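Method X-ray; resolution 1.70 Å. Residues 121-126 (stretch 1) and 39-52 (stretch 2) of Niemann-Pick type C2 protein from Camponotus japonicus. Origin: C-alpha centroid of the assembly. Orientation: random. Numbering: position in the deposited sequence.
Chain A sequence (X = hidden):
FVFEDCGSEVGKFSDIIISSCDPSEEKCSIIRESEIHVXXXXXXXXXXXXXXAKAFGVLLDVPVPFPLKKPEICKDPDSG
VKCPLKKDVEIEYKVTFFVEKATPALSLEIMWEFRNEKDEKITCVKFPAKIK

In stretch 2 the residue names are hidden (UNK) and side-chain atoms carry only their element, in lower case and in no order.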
# COMPACT_ATOMS: atom_id res chain seq x y z
N LYS A 121 -5.33 0.62 12.34
CA LYS A 121 -4.27 0.48 11.32
C LYS A 121 -3.32 -0.68 11.62
O LYS A 121 -2.62 -0.67 12.64
CB LYS A 121 -3.49 1.78 11.14
CG LYS A 121 -4.33 2.91 10.55
CD LYS A 121 -3.59 4.24 10.53
CE LYS A 121 -4.59 5.37 10.39
NZ LYS A 121 -3.96 6.65 9.96
N ILE A 122 -3.31 -1.65 10.71
CA ILE A 122 -2.33 -2.75 10.73
C ILE A 122 -1.02 -2.22 10.16
O ILE A 122 0.05 -2.46 10.73
CB ILE A 122 -2.80 -3.95 9.88
CG1 ILE A 122 -4.21 -4.40 10.29
CG2 ILE A 122 -1.81 -5.11 10.01
CD1 ILE A 122 -4.92 -5.21 9.22
N THR A 123 -1.12 -1.51 9.04
CA THR A 123 0.05 -0.90 8.40
C THR A 123 -0.26 0.51 7.92
O THR A 123 -1.40 0.80 7.56
CB THR A 123 0.51 -1.70 7.17
OG1 THR A 123 -0.56 -1.77 6.22
CG2 THR A 123 0.93 -3.10 7.56
N CYS A 124 0.77 1.35 7.89
CA CYS A 124 0.69 2.66 7.24
C CYS A 124 2.04 2.93 6.60
O CYS A 124 3.04 3.05 7.31
CB CYS A 124 0.37 3.75 8.26
SG CYS A 124 -0.09 5.34 7.53
N VAL A 125 2.04 3.00 5.28
CA VAL A 125 3.25 3.19 4.47
C VAL A 125 3.16 4.56 3.81
O VAL A 125 2.12 4.91 3.26
CB VAL A 125 3.36 2.12 3.37
CG1 VAL A 125 4.61 2.32 2.53
CG2 VAL A 125 3.33 0.71 3.98
N LYS A 126 4.25 5.32 3.87
CA LYS A 126 4.31 6.63 3.24
C LYS A 126 5.58 6.73 2.40
O LYS A 126 6.68 6.43 2.87
CB LYS A 126 4.30 7.73 4.31
CG LYS A 126 4.31 9.14 3.77
CD LYS A 126 4.48 10.10 4.94
CE LYS A 126 4.00 11.50 4.60
NZ LYS A 126 4.37 12.41 5.73
N UNK A 39 4.33 -5.35 -3.83
CA UNK A 39 4.35 -6.36 -2.77
C UNK A 39 4.57 -5.69 -1.42
O UNK A 39 5.35 -4.75 -1.31
o UNK A 39 5.64 -8.23 -1.89
c UNK A 39 5.48 -7.38 -3.02
N UNK A 40 3.87 -6.17 -0.39
CA UNK A 40 4.16 -5.76 0.99
C UNK A 40 4.24 -6.96 1.90
O UNK A 40 3.31 -7.76 1.93
c UNK A 40 0.52 -3.93 3.47
c UNK A 40 3.09 -4.79 1.51
s UNK A 40 2.15 -3.22 3.67
c UNK A 40 3.17 -4.57 3.02
N UNK A 41 5.35 -7.09 2.63
CA UNK A 41 5.48 -8.08 3.71
C UNK A 41 5.12 -7.41 5.02
O UNK A 41 5.71 -6.39 5.39
c UNK A 41 9.39 -10.11 1.28
c UNK A 41 8.82 -9.71 2.63
c UNK A 41 7.37 -9.30 2.50
n UNK A 41 10.80 -10.56 1.44
c UNK A 41 6.89 -8.64 3.78
N UNK A 42 4.13 -7.98 5.70
CA UNK A 42 3.63 -7.37 6.93
C UNK A 42 3.20 -8.40 7.96
O UNK A 42 2.95 -9.56 7.64
c UNK A 42 1.20 -6.99 6.20
c UNK A 42 -1.23 -8.13 5.42
c UNK A 42 -0.17 -8.10 4.53
c UNK A 42 0.12 -7.01 7.07
c UNK A 42 2.50 -6.36 6.62
c UNK A 42 1.04 -7.54 4.92
c UNK A 42 -1.10 -7.57 6.69
N UNK A 43 3.11 -7.94 9.20
CA UNK A 43 2.78 -8.78 10.34
C UNK A 43 1.78 -8.07 11.26
O UNK A 43 2.12 -7.05 11.86
c UNK A 43 4.04 -9.11 11.18
o UNK A 43 5.08 -9.62 10.33
c UNK A 43 3.72 -10.14 12.24
N UNK A 44 0.56 -8.63 11.40
CA UNK A 44 -0.38 -8.10 12.39
C UNK A 44 0.05 -8.51 13.80
O UNK A 44 0.64 -9.60 13.97
c UNK A 44 -1.29 -10.09 11.39
c UNK A 44 -1.71 -8.79 12.01
c UNK A 44 0.05 -9.85 10.73
N UNK A 45 -0.20 -7.67 14.79
CA UNK A 45 0.17 -7.98 16.17
C UNK A 45 -1.01 -8.58 16.94
O UNK A 45 -0.87 -8.94 18.12
o UNK A 45 -0.25 -5.69 16.86
c UNK A 45 0.70 -6.74 16.89
N UNK A 46 -2.15 -8.67 16.26
CA UNK A 46 -3.37 -9.29 16.76
C UNK A 46 -3.99 -10.14 15.65
O UNK A 46 -3.62 -10.01 14.48
c UNK A 46 -4.41 -8.24 17.22
c UNK A 46 -4.81 -7.32 16.07
c UNK A 46 -3.90 -7.45 18.42
N UNK A 47 -4.91 -11.04 16.01
CA UNK A 47 -5.67 -11.77 15.01
C UNK A 47 -6.58 -10.80 14.26
O UNK A 47 -7.19 -9.93 14.87
c UNK A 47 -5.68 -14.03 16.18
o UNK A 47 -4.51 -14.20 15.78
o UNK A 47 -6.22 -14.79 17.02
c UNK A 47 -6.52 -12.87 15.66
N UNK A 48 -6.66 -10.94 12.95
CA UNK A 48 -7.42 -10.01 12.12
C UNK A 48 -8.47 -10.76 11.31
O UNK A 48 -8.15 -11.71 10.59
c UNK A 48 -6.48 -9.20 11.19
c UNK A 48 -7.26 -8.33 10.21
c UNK A 48 -5.52 -8.35 12.01
N UNK A 49 -9.74 -10.34 11.42
CA UNK A 49 -10.84 -11.02 10.75
C UNK A 49 -11.07 -10.56 9.32
O UNK A 49 -11.45 -11.35 8.46
c UNK A 49 -12.13 -10.91 11.56
c UNK A 49 -12.18 -11.86 12.74
n UNK A 49 -15.97 -12.05 13.32
c UNK A 49 -13.51 -11.79 13.48
c UNK A 49 -14.68 -12.20 12.60
N UNK A 50 -10.87 -9.27 9.07
CA UNK A 50 -11.04 -8.69 7.73
C UNK A 50 -10.10 -7.50 7.56
O UNK A 50 -9.78 -6.81 8.53
n UNK A 50 -13.45 -6.81 5.82
c UNK A 50 -12.49 -8.25 7.51
c UNK A 50 -12.79 -7.94 6.06
o UNK A 50 -12.46 -8.71 5.15
N UNK A 51 -9.66 -7.27 6.32
CA UNK A 51 -8.75 -6.17 6.02
C UNK A 51 -9.39 -5.22 5.00
O UNK A 51 -9.88 -5.67 3.96
c UNK A 51 -6.75 -7.66 6.43
c UNK A 51 -6.44 -5.50 5.21
c UNK A 51 -7.39 -6.67 5.47
N UNK A 52 -9.37 -3.93 5.29
CA UNK A 52 -9.79 -2.90 4.33
C UNK A 52 -8.63 -1.95 4.07
O UNK A 52 -8.11 -1.33 5.00
c UNK A 52 -13.46 -2.00 5.43
o UNK A 52 -13.92 -1.13 4.66
c UNK A 52 -10.99 -2.10 4.85
c UNK A 52 -12.30 -2.87 4.93
o UNK A 52 -13.92 -2.20 6.57

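Position 39 carries one carbon and then one oxygen, far from stretch 1: a small hydroxyl side chain, S39, whose oxygen is hydrogen-bonded elsewhere in the structure. Position 40 has an unbranched run of two carbons, a sulfur and a carbon, which can only be methionine. M40 points toward stretch 1; its CE lies 3.7 Å from OG1 of T123, and its SD lies 4.1 Å from CG2 of V125, so one flexible chain reaches two residues of the strand. Position 41 is four carbons in a row ending in nitrogen, out of reach: K41.

At position 42 one carbon leads to a ring of six carbons with no oxygen, hence F42. Its CB sits 3.7 Å from CG2 of T123, and CG2 of I122 meets the edge of the ring, 4.0 Å from CD2. Position 43 has a carbon bearing one oxygen and one carbon, and it points away: T43. The three carbons at position 44 close a ring onto the backbone nitrogen, the mark of proline; the CB of P44 is 4.2 Å from CG2 of I122.

Position 45, one carbon and one oxygen, makes no contact with stretch 1 and is S45. At position 46 one carbon carries two more, giving V46, which makes no contact. Position 47 has two carbons, the second with two oxygens, and is out of reach: D47, exposed. The three-carbon fork at position 48 is V48, and here it is buried, pointing toward stretch 1 with CG1 4.0 Å from CD1 of I122. Position 49, four carbons ending in nitrogen and out of reach, is K49, exposed. Two carbons at position 50, with the second ending in a planar group of one oxygen and one nitrogen, read as N50, which points away. Position 51 is another three-carbon fork, V51, whose CG2 comes within 4.1 Å of CD1 of I122. Position 52 has three carbons, the third with two oxygens: E52, clear of the contact.

The rule in the strand is alternation: M40 and F42 point toward stretch 1, while T43 between F42 and P44 points away. The two strands run at 146° with axes 9.4 Å apart at closest approach, and no hydrogen bond crosses, so side chains fill the gap. I122, where the chain turns a corner, is the hub, with 106 Å² covered: CG2 meets F42 and P44, while CD1 reaches V48 and V51, further along the chain. OG1 of T123 is hydrogen-bonded elsewhere in the structure, so the hydroxyl is satisfied although it lies beside CE of M40; the methyl CG2 packs against CB of F42.

Stretch 2, residues 39-52: SMKFTPSVDVKNVE
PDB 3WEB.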